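Local atomic coordinates of peptidase S9 prolyl oligopeptidase catalytic domain-containing protein (PDB entry 4HXF), a protein that probably cleaves peptides as an acylaminoacyl-type serine protease of the prolyl oligopeptidase family and assembles into a self-compartmentalizing hexamer. Residues 260-265 with 276-281; 299-303 with 391-395; 385-391 with 413-419. Residues are numbered along the deposited sequence.

Interaction 1: residues 260-265 with 276-281. With MG (magnesium ion), chain D.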
loop_
_atom_site.group_PDB
_atom_site.type_symbol
_atom_site.label_atom_id
_atom_site.label_comp_id
_atom_site.label_asym_id
_atom_site.label_seq_id
_atom_site.Cartn_x
_atom_site.Cartn_y
_atom_site.Cartn_z
ATOM N N ILE A 260 19.948 -59.759 -8.324
ATOM C CA ILE A 260 18.639 -59.316 -8.823
ATOM C C ILE A 260 18.965 -58.250 -9.871
ATOM O O ILE A 260 19.598 -57.224 -9.545
ATOM C CB ILE A 260 17.765 -58.718 -7.725
ATOM C CG1 ILE A 260 17.302 -59.865 -6.780
ATOM C CG2 ILE A 260 16.583 -58.012 -8.349
ATOM C CD1 ILE A 260 16.592 -59.360 -5.520
ATOM N N ASP A 261 18.641 -58.538 -11.117
ATOM C CA ASP A 261 19.001 -57.643 -12.251
ATOM C C ASP A 261 17.843 -56.635 -12.542
ATOM O O ASP A 261 17.248 -56.630 -13.645
ATOM C CB ASP A 261 19.331 -58.443 -13.523
ATOM C CG ASP A 261 19.876 -57.604 -14.666
ATOM O OD1 ASP A 261 20.261 -56.470 -14.469
ATOM O OD2 ASP A 261 19.927 -58.205 -15.753
ATOM N N ARG A 262 17.543 -55.850 -11.533
ATOM C CA ARG A 262 16.513 -54.790 -11.600
ATOM C C ARG A 262 17.062 -53.579 -10.817
ATOM O O ARG A 262 17.950 -53.650 -9.927
ATOM C CB ARG A 262 15.230 -55.301 -11.011
ATOM C CG ARG A 262 14.590 -56.391 -11.827
ATOM C CD ARG A 262 14.052 -55.919 -13.166
ATOM N NE ARG A 262 13.300 -56.974 -13.813
ATOM C CZ ARG A 262 13.812 -57.887 -14.651
ATOM N NH1 ARG A 262 15.134 -57.964 -14.825
ATOM N NH2 ARG A 262 13.007 -58.777 -15.209
ATOM N N GLU A 263 16.564 -52.403 -11.181
ATOM C CA GLU A 263 17.040 -51.168 -10.553
ATOM C C GLU A 263 16.208 -50.832 -9.284
ATOM O O GLU A 263 14.957 -50.900 -9.304
ATOM C CB GLU A 263 16.936 -50.052 -11.532
ATOM C CG GLU A 263 17.421 -48.719 -10.911
ATOM C CD GLU A 263 17.749 -47.666 -11.952
ATOM O OE1 GLU A 263 16.872 -47.174 -12.658
ATOM O OE2 GLU A 263 18.942 -47.310 -11.954
ATOM N N VAL A 264 16.865 -50.379 -8.235
ATOM C CA VAL A 264 16.239 -49.839 -7.011
ATOM C C VAL A 264 15.752 -48.421 -7.274
ATOM O O VAL A 264 16.444 -47.534 -7.790
ATOM C CB VAL A 264 17.192 -49.904 -5.762
ATOM C CG1 VAL A 264 16.531 -49.231 -4.515
ATOM C CG2 VAL A 264 17.634 -51.347 -5.439
ATOM N N ALA A 265 14.467 -48.214 -6.901
ATOM C CA ALA A 265 13.858 -46.908 -7.011
ATOM C C ALA A 265 14.127 -46.090 -5.726
ATOM O O ALA A 265 14.534 -44.925 -5.881
ATOM C CB ALA A 265 12.328 -46.990 -7.301
ATOM N N PHE A 276 12.887 -51.432 0.349
ATOM C CA PHE A 276 13.253 -50.869 -0.925
ATOM C C PHE A 276 12.215 -51.226 -1.999
ATOM O O PHE A 276 11.539 -52.223 -1.895
ATOM C CB PHE A 276 14.649 -51.394 -1.315
ATOM C CG PHE A 276 14.722 -52.845 -1.632
ATOM C CD1 PHE A 276 15.000 -53.747 -0.610
ATOM C CD2 PHE A 276 14.609 -53.304 -2.929
ATOM C CE1 PHE A 276 15.094 -55.074 -0.902
ATOM C CE2 PHE A 276 14.726 -54.652 -3.197
ATOM C CZ PHE A 276 14.967 -55.550 -2.172
ATOM N N THR A 277 12.174 -50.422 -3.031
ATOM C CA THR A 277 11.352 -50.672 -4.156
ATOM C C THR A 277 12.177 -50.917 -5.399
ATOM O O THR A 277 13.305 -50.406 -5.514
ATOM C CB THR A 277 10.434 -49.471 -4.457
ATOM O OG1 THR A 277 11.163 -48.223 -4.375
ATOM C CG2 THR A 277 9.299 -49.442 -3.324
ATOM N N LEU A 278 11.644 -51.687 -6.324
ATOM C CA LEU A 278 12.274 -51.984 -7.623
ATOM C C LEU A 278 11.393 -51.710 -8.740
ATOM O O LEU A 278 10.151 -51.892 -8.657
ATOM C CB LEU A 278 12.564 -53.511 -7.741
ATOM C CG LEU A 278 13.458 -54.243 -6.749
ATOM C CD1 LEU A 278 13.538 -55.788 -6.935
ATOM C CD2 LEU A 278 14.876 -53.612 -6.895
ATOM N N PHE A 279 12.004 -51.305 -9.844
ATOM C CA PHE A 279 11.309 -51.095 -11.120
ATOM C C PHE A 279 11.224 -52.458 -11.803
ATOM O O PHE A 279 12.239 -53.125 -12.127
ATOM C CB PHE A 279 12.049 -50.151 -12.029
ATOM C CG PHE A 279 12.123 -48.747 -11.599
ATOM C CD1 PHE A 279 13.261 -48.307 -10.958
ATOM C CD2 PHE A 279 11.153 -47.811 -11.942
ATOM C CE1 PHE A 279 13.477 -47.011 -10.608
ATOM C CE2 PHE A 279 11.338 -46.484 -11.536
ATOM C CZ PHE A 279 12.495 -46.096 -10.828
ATOM N N GLU A 280 10.008 -52.946 -12.010
ATOM C CA GLU A 280 9.793 -54.294 -12.529
ATOM C C GLU A 280 8.611 -54.333 -13.548
ATOM O O GLU A 280 7.449 -54.347 -13.128
ATOM C CB GLU A 280 9.467 -55.292 -11.432
ATOM C CG GLU A 280 10.568 -55.544 -10.416
ATOM C CD GLU A 280 10.223 -56.607 -9.424
ATOM O OE1 GLU A 280 9.579 -56.338 -8.458
ATOM O OE2 GLU A 280 10.591 -57.741 -9.673
ATOM N N GLU A 281 8.930 -54.404 -14.819
ATOM C CA GLU A 281 8.005 -54.638 -15.939
ATOM C C GLU A 281 6.701 -53.881 -15.799
ATOM O O GLU A 281 5.592 -54.424 -15.893
ATOM C CB GLU A 281 7.732 -56.156 -16.041
ATOM C CG GLU A 281 9.000 -57.008 -16.021
ATOM C CD GLU A 281 9.396 -57.457 -14.586
ATOM O OE1 GLU A 281 8.493 -57.760 -13.826
ATOM O OE2 GLU A 281 10.599 -57.432 -14.180
HETATM MG MG MG D . 19.528 -45.278 -12.070
HETATM O O HOH W 1 14.719 -52.437 -13.294
HETATM O O HOH W 2 17.940 -44.927 -13.352
HETATM O O HOH W 3 20.754 -45.742 -13.672
HETATM O O HOH W 4 20.232 -43.245 -12.298
HETATM O O HOH W 5 18.238 -44.752 -10.395
#
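Phe-279, Arg-262 and Leu-278 bury the most surface here. The ring of Phe-279 turns its edge to the carbonyl oxygens of Glu-263 and Val-264, and its CE1 lies 3.5 Å from Ala-265 CB. The hydrogen bonds from Phe-279 N to Glu-263 O (3.0 Å) and from Ala-265 N to Thr-277 O (2.8 Å) flank Val-264 and Leu-278, an antiparallel non-hydrogen-bonded pair. Water 1 joins Glu-263 N to Phe-279 O, 2.8 Å from each. Leu-278 packs on Val-264 (CD2 to CG2, 3.9 Å) and reaches Ile-260 (CD1 to CG2, 4.0 Å). Arg-262 forms a salt bridge with Glu-281, NE to OE2 at 2.8 Å, and its NH2 is hydrogen-bonded to the same oxygen. Glu-263 OE2 binds magnesium at 2.1 Å together with Asp-244 of the preceding blade, while its OE1 accepts a hydrogen bond from Asn-419. This is a beta hairpin of the first two strands of a four-stranded propeller blade, with a magnesium site at its mouth.

Interaction 2: residues 299-303 with 391-395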
loop_
_atom_site.group_PDB
_atom_site.type_symbol
_atom_site.label_atom_id
_atom_site.label_comp_id
_atom_site.label_asym_id
_atom_site.label_seq_id
_atom_site.Cartn_x
_atom_site.Cartn_y
_atom_site.Cartn_z
ATOM N N GLY A 299 2.493 -55.874 -7.273
ATOM C CA GLY A 299 1.240 -56.021 -8.081
ATOM C C GLY A 299 1.291 -55.043 -9.226
ATOM O O GLY A 299 2.358 -54.462 -9.579
ATOM N N LYS A 300 0.114 -54.849 -9.833
ATOM C CA LYS A 300 -0.032 -53.871 -10.932
ATOM C C LYS A 300 -0.181 -52.483 -10.342
ATOM O O LYS A 300 -1.287 -51.888 -10.293
ATOM C CB LYS A 300 -1.246 -54.252 -11.798
ATOM C CG LYS A 300 -1.061 -55.564 -12.535
ATOM C CD LYS A 300 -2.285 -55.751 -13.455
ATOM C CE LYS A 300 -2.034 -56.609 -14.717
ATOM N NZ LYS A 300 -2.813 -56.076 -15.963
ATOM N N HIS A 301 0.944 -51.918 -9.865
ATOM C CA HIS A 301 0.906 -50.662 -9.102
ATOM C C HIS A 301 2.274 -50.037 -9.070
ATOM O O HIS A 301 3.260 -50.673 -9.468
ATOM C CB HIS A 301 0.387 -50.890 -7.678
ATOM C CG HIS A 301 1.222 -51.817 -6.826
ATOM N ND1 HIS A 301 0.649 -52.715 -5.955
ATOM C CD2 HIS A 301 2.598 -51.903 -6.619
ATOM C CE1 HIS A 301 1.640 -53.352 -5.302
ATOM N NE2 HIS A 301 2.842 -52.847 -5.723
ATOM N N TRP A 302 2.321 -48.806 -8.616
ATOM C CA TRP A 302 3.605 -48.096 -8.279
ATOM C C TRP A 302 3.598 -47.686 -6.858
ATOM O O TRP A 302 2.715 -46.911 -6.440
ATOM C CB TRP A 302 3.798 -46.858 -9.118
ATOM C CG TRP A 302 4.426 -47.059 -10.471
ATOM C CD1 TRP A 302 4.108 -48.045 -11.354
ATOM C CD2 TRP A 302 5.436 -46.237 -11.170
ATOM N NE1 TRP A 302 4.813 -47.921 -12.526
ATOM C CE2 TRP A 302 5.625 -46.839 -12.460
ATOM C CE3 TRP A 302 6.166 -45.122 -10.828
ATOM C CZ2 TRP A 302 6.506 -46.342 -13.395
ATOM C CZ3 TRP A 302 7.072 -44.615 -11.793
ATOM C CH2 TRP A 302 7.253 -45.243 -13.015
ATOM N N ILE A 303 4.529 -48.219 -6.095
ATOM C CA ILE A 303 4.821 -47.785 -4.693
ATOM C C ILE A 303 5.632 -46.496 -4.742
ATOM O O ILE A 303 6.844 -46.556 -5.094
ATOM C CB ILE A 303 5.456 -48.871 -3.817
ATOM C CG1 ILE A 303 4.641 -50.166 -3.811
ATOM C CG2 ILE A 303 5.707 -48.319 -2.367
ATOM C CD1 ILE A 303 3.148 -50.067 -3.402
ATOM N N MET A 391 9.672 -45.604 -17.729
ATOM C CA MET A 391 8.929 -46.848 -17.712
ATOM C C MET A 391 7.435 -46.537 -17.626
ATOM O O MET A 391 7.021 -45.715 -16.770
ATOM C CB MET A 391 9.346 -47.675 -16.507
ATOM C CG MET A 391 8.756 -49.113 -16.537
ATOM S SD MET A 391 9.180 -50.101 -15.114
ATOM C CE MET A 391 8.135 -49.283 -13.894
ATOM N N TYR A 392 6.649 -47.116 -18.530
ATOM C CA TYR A 392 5.215 -47.092 -18.430
ATOM C C TYR A 392 4.736 -48.409 -17.783
ATOM O O TYR A 392 5.425 -49.421 -17.745
ATOM C CB TYR A 392 4.542 -47.056 -19.811
ATOM C CG TYR A 392 4.427 -45.662 -20.450
ATOM C CD1 TYR A 392 4.483 -45.534 -21.831
ATOM C CD2 TYR A 392 4.135 -44.544 -19.703
ATOM C CE1 TYR A 392 4.378 -44.301 -22.447
ATOM C CE2 TYR A 392 3.993 -43.289 -20.323
ATOM C CZ TYR A 392 4.089 -43.207 -21.721
ATOM O OH TYR A 392 3.961 -41.965 -22.276
ATOM N N GLY A 393 3.521 -48.277 -17.268
ATOM C CA GLY A 393 2.827 -49.433 -16.754
ATOM C C GLY A 393 1.642 -49.043 -15.897
ATOM O O GLY A 393 0.514 -48.815 -16.430
ATOM N N TYR A 394 1.863 -49.057 -14.592
ATOM C CA TYR A 394 0.758 -48.966 -13.596
ATOM C C TYR A 394 0.751 -47.766 -12.671
ATOM O O TYR A 394 0.479 -47.876 -11.476
ATOM C CB TYR A 394 0.654 -50.301 -12.854
ATOM C CG TYR A 394 0.551 -51.462 -13.801
ATOM C CD1 TYR A 394 1.602 -52.423 -13.877
ATOM C CD2 TYR A 394 -0.584 -51.688 -14.485
ATOM C CE1 TYR A 394 1.542 -53.504 -14.779
ATOM C CE2 TYR A 394 -0.659 -52.748 -15.389
ATOM C CZ TYR A 394 0.366 -53.681 -15.458
ATOM O OH TYR A 394 0.159 -54.700 -16.371
ATOM N N TYR A 395 1.130 -46.626 -13.236
ATOM C CA TYR A 395 0.910 -45.383 -12.525
ATOM C C TYR A 395 -0.228 -44.590 -13.219
ATOM O O TYR A 395 -0.661 -44.961 -14.312
ATOM C CB TYR A 395 2.199 -44.597 -12.437
ATOM C CG TYR A 395 2.729 -43.900 -13.683
ATOM C CD1 TYR A 395 3.733 -44.507 -14.477
ATOM C CD2 TYR A 395 2.328 -42.649 -14.053
ATOM C CE1 TYR A 395 4.266 -43.859 -15.552
ATOM C CE2 TYR A 395 2.768 -42.076 -15.208
ATOM C CZ TYR A 395 3.768 -42.666 -15.924
ATOM O OH TYR A 395 4.261 -41.995 -17.021
#
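This is an aromatic contact between the two domains. It joins the beta-propeller, at the start of strand 302-308 in its last four-stranded blade, to the alpha/beta-hydrolase domain, in the loop between strand 378-384 and helix 398-405. Trp-302 and Tyr-394 lose the most surface.

The indole of Trp-302 packs against Tyr-395. The edge of the Tyr-395 ring points at the face of the six-membered ring of Trp-302, with centroids 4.8 Å apart and planes at 63°. This is an edge-to-face pair. Tyr-395 CB also makes a CH-pi contact with the five-membered ring of Trp-302, 3.9 Å from its centroid. Met-391 adds its methyl group, CE lying 3.4 Å from Trp-302 CZ2. The indole NE1 is satisfied by Gly-282 O, in the turn before strand 283-289.

Tyr-394 stands beside the inverse gamma turn centred on Lys-300, with Tyr-394 CB 3.4 Å from His-301 N. The backbone of Tyr-394 is also hydrogen-bonded to Gly-282, so the turn before strand 283-289 serves both aromatic residues.

Between these two segments polar bonding is slight. The side chain of Lys-300 lies over the face of the Tyr-394 ring, with Lys-300 CB 3.7 Å from the ring centroid. The hydroxyl of Tyr-394 is hydrogen-bonded to Trp-366 NE1, and Lys-300 NZ gives it a weak hydrogen bond, 3.3 Å from Tyr-394 OH.

Interaction 3: residues 385-391 with 413-419. With Y3A (N-[(benzyloxy)carbonyl]glycyl-N-[(2S,3R)-4-chloro-3-hydroxy-1-phenylbutan-2-yl]glycinamide), chain B.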
loop_
_atom_site.group_PDB
_atom_site.type_symbol
_atom_site.label_atom_id
_atom_site.label_comp_id
_atom_site.label_asym_id
_atom_site.label_seq_id
_atom_site.Cartn_x
_atom_site.Cartn_y
_atom_site.Cartn_z
ATOM N N HIS A 385 6.952 -42.929 -23.583
ATOM C CA HIS A 385 7.486 -42.385 -22.330
ATOM C C HIS A 385 8.885 -41.770 -22.539
ATOM O O HIS A 385 9.614 -42.057 -23.557
ATOM C CB HIS A 385 7.576 -43.434 -21.168
ATOM C CG HIS A 385 8.505 -44.615 -21.389
ATOM N ND1 HIS A 385 9.897 -44.467 -21.353
ATOM C CD2 HIS A 385 8.238 -45.954 -21.509
ATOM C CE1 HIS A 385 10.438 -45.657 -21.523
ATOM N NE2 HIS A 385 9.458 -46.606 -21.611
ATOM N N GLY A 386 9.255 -40.937 -21.557
ATOM C CA GLY A 386 10.585 -40.285 -21.585
ATOM C C GLY A 386 11.759 -41.188 -21.155
ATOM O O GLY A 386 11.591 -42.431 -20.898
ATOM N N GLY A 387 12.910 -40.568 -21.003
ATOM C CA GLY A 387 14.024 -41.257 -20.509
ATOM C C GLY A 387 15.241 -41.072 -21.387
ATOM O O GLY A 387 15.829 -40.023 -21.368
ATOM N N PRO A 388 15.716 -42.122 -22.060
ATOM C CA PRO A 388 14.969 -43.306 -22.501
ATOM C C PRO A 388 14.692 -44.280 -21.396
ATOM O O PRO A 388 13.803 -45.080 -21.562
ATOM C CB PRO A 388 15.821 -43.976 -23.600
ATOM C CG PRO A 388 17.118 -43.259 -23.596
ATOM C CD PRO A 388 16.955 -41.930 -22.875
ATOM N N LYS A 389 15.413 -44.246 -20.284
ATOM C CA LYS A 389 15.207 -45.235 -19.205
ATOM C C LYS A 389 14.058 -44.768 -18.250
ATOM O O LYS A 389 14.124 -44.930 -16.999
ATOM C CB LYS A 389 16.501 -45.447 -18.405
ATOM C CG LYS A 389 16.509 -46.797 -17.637
ATOM C CD LYS A 389 17.787 -46.963 -16.821
ATOM C CE LYS A 389 17.750 -48.227 -16.062
ATOM N NZ LYS A 389 18.884 -48.386 -15.061
ATOM N N GLY A 390 12.946 -44.336 -18.861
ATOM C CA GLY A 390 11.660 -44.298 -18.193
ATOM C C GLY A 390 10.902 -45.615 -18.233
ATOM O O GLY A 390 11.420 -46.601 -18.734
ATOM N N MET A 391 9.672 -45.604 -17.729
ATOM C CA MET A 391 8.929 -46.848 -17.712
ATOM C C MET A 391 7.435 -46.537 -17.626
ATOM O O MET A 391 7.021 -45.715 -16.770
ATOM C CB MET A 391 9.346 -47.675 -16.507
ATOM C CG MET A 391 8.756 -49.113 -16.537
ATOM S SD MET A 391 9.180 -50.101 -15.114
ATOM C CE MET A 391 8.135 -49.283 -13.894
ATOM N N VAL A 413 4.045 -48.692 -25.040
ATOM C CA VAL A 413 4.888 -49.869 -24.781
ATOM C C VAL A 413 6.116 -49.453 -24.010
ATOM O O VAL A 413 6.447 -48.273 -23.893
ATOM C CB VAL A 413 5.311 -50.592 -26.122
ATOM C CG1 VAL A 413 4.007 -50.798 -27.005
ATOM C CG2 VAL A 413 6.450 -49.784 -26.922
ATOM N N ASN A 414 6.869 -50.489 -23.559
ATOM C CA ASN A 414 8.213 -50.240 -23.001
ATOM C C ASN A 414 9.264 -50.752 -24.006
ATOM O O ASN A 414 9.602 -51.960 -24.030
ATOM C CB ASN A 414 8.355 -50.934 -21.651
ATOM C CG ASN A 414 7.738 -50.149 -20.507
ATOM O OD1 ASN A 414 7.749 -48.906 -20.543
ATOM N ND2 ASN A 414 7.242 -50.847 -19.431
ATOM N N PRO A 415 9.772 -49.868 -24.864
ATOM C CA PRO A 415 10.751 -50.366 -25.867
ATOM C C PRO A 415 12.065 -50.647 -25.167
ATOM O O PRO A 415 12.282 -50.220 -23.990
ATOM C CB PRO A 415 10.928 -49.172 -26.804
ATOM C CG PRO A 415 10.498 -48.021 -26.012
ATOM C CD PRO A 415 9.442 -48.427 -24.999
ATOM N N ARG A 416 12.986 -51.323 -25.830
ATOM C CA ARG A 416 14.331 -51.403 -25.287
ATOM C C ARG A 416 14.903 -50.014 -25.034
ATOM O O ARG A 416 14.574 -49.004 -25.655
ATOM C CB ARG A 416 15.238 -52.214 -26.257
ATOM C CG ARG A 416 15.692 -51.430 -27.546
ATOM C CD ARG A 416 16.214 -52.421 -28.586
ATOM N NE ARG A 416 15.105 -53.228 -29.081
ATOM C CZ ARG A 416 15.188 -54.424 -29.587
ATOM N NH1 ARG A 416 16.374 -55.021 -29.784
ATOM N NH2 ARG A 416 14.114 -55.054 -29.959
ATOM N N GLY A 417 15.621 -49.991 -23.915
ATOM C CA GLY A 417 16.041 -48.765 -23.280
ATOM C C GLY A 417 15.240 -48.455 -22.018
ATOM O O GLY A 417 15.733 -47.683 -21.175
ATOM N N SER A 418 14.009 -48.963 -21.874
ATOM C CA SER A 418 13.161 -48.664 -20.738
ATOM C C SER A 418 13.741 -49.245 -19.461
ATOM O O SER A 418 14.467 -50.312 -19.469
ATOM C CB SER A 418 11.808 -49.242 -20.914
ATOM O OG SER A 418 11.094 -48.752 -22.070
ATOM N N ASN A 419 13.380 -48.630 -18.366
ATOM C CA ASN A 419 13.518 -49.279 -17.046
ATOM C C ASN A 419 12.538 -50.382 -16.835
ATOM O O ASN A 419 11.553 -50.508 -17.542
ATOM C CB ASN A 419 13.354 -48.223 -15.917
ATOM C CG ASN A 419 14.290 -48.484 -14.743
ATOM O OD1 ASN A 419 14.803 -49.597 -14.569
ATOM N ND2 ASN A 419 14.583 -47.422 -13.985
HETATM N N3 Y3A B . 16.659 -38.401 -16.704
HETATM C CA3 Y3A B . 16.910 -38.453 -18.157
HETATM C C3 Y3A B . 16.227 -37.205 -18.726
HETATM O O3 Y3A B . 15.916 -36.193 -18.131
HETATM C C4 Y3A B . 13.435 -36.521 -20.544
HETATM O O4 Y3A B . 13.126 -37.792 -20.986
HETATM C CA4 Y3A B . 14.921 -36.298 -20.765
HETATM N N4 Y3A B . 15.602 -37.454 -20.124
HETATM C CB4 Y3A B . 15.420 -36.458 -22.231
HETATM C CG4 Y3A B . 16.890 -36.249 -22.393
HETATM C CD1 Y3A B . 17.562 -35.042 -22.147
HETATM C CD2 Y3A B . 17.662 -37.289 -22.892
HETATM C CE1 Y3A B . 18.922 -34.879 -22.334
HETATM C CE2 Y3A B . 19.029 -37.146 -23.079
HETATM C CZ4 Y3A B . 19.649 -35.974 -22.778
HETATM C C15 Y3A B . 12.849 -35.934 -19.206
HETATM O O HOH W 6 7.304 -45.660 -24.671
HETATM O O HOH W 7 12.975 -44.970 -14.608
#
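His-385 is held at both ring nitrogens. Its ND1 donates to Gly-386 O at 2.7 Å, and its NE2 donates to Ser-418 OG, also at 2.7 Å. Ser-418 OG in turn donates a hydrogen bond to Pro-415 O (2.7 Å), which also accepts one from Ser-418 N (3.0 Å), closing the type II turn from Pro-415 to Ser-418. Water 6 links His-385 N to Val-413 O. A direct backbone hydrogen bond runs from Asn-419 N to Gly-390 O at 2.8 Å. Water 7 donates to Lys-389 O and accepts from Asn-419 ND2, which also donates to Glu-263. Lys-389 NZ is hydrogen-bonded to Ser-241 O and His-243, and Asn-414 ND2 to Tyr-392 O. Asn-419 O is buried without a partner.

Gly-387 faces the inhibitor. Its N donates to Y3A O4 at 2.8 Å, and its O accepts from Y3A N4 at 2.9 Å. Tyr-467 N is also hydrogen-bonded to the inhibitor, consistent with an oxyanion hole. A cis peptide before Pro-388 follows. A CB on Gly-386 would clash with Y3A O4.

The two loops leave the C-terminal ends of the adjacent parallel strands 378-384 and 409-413. Pro-415 packs on helix 436-451, Ser-418 and Lys-389 touch helix 423-427, and Met-391 and Asn-419 touch Phe-279 on propeller strand 273-280.

In the fold
From the N terminus, interaction 1 comes first and closes a short hairpin within one propeller blade, before either of the other contacts opens. Interaction 2 then closes a long loop from 299-303, at the start of the last blade, to 391-395 in the hydrolase domain. Interaction 3 opens before that loop ends and closes after it, so the two cross and share Met-391. It joins the loops after two neighbouring hydrolase strands. Thr-277 on Ile-303 joins two blades. Phe-279 on Met-391 and Glu-263 with Asn-419 cross between the domains. Lys-389, in the loop carrying the inhibitor-binding glycines, lies beside the magnesium ligand Glu-263.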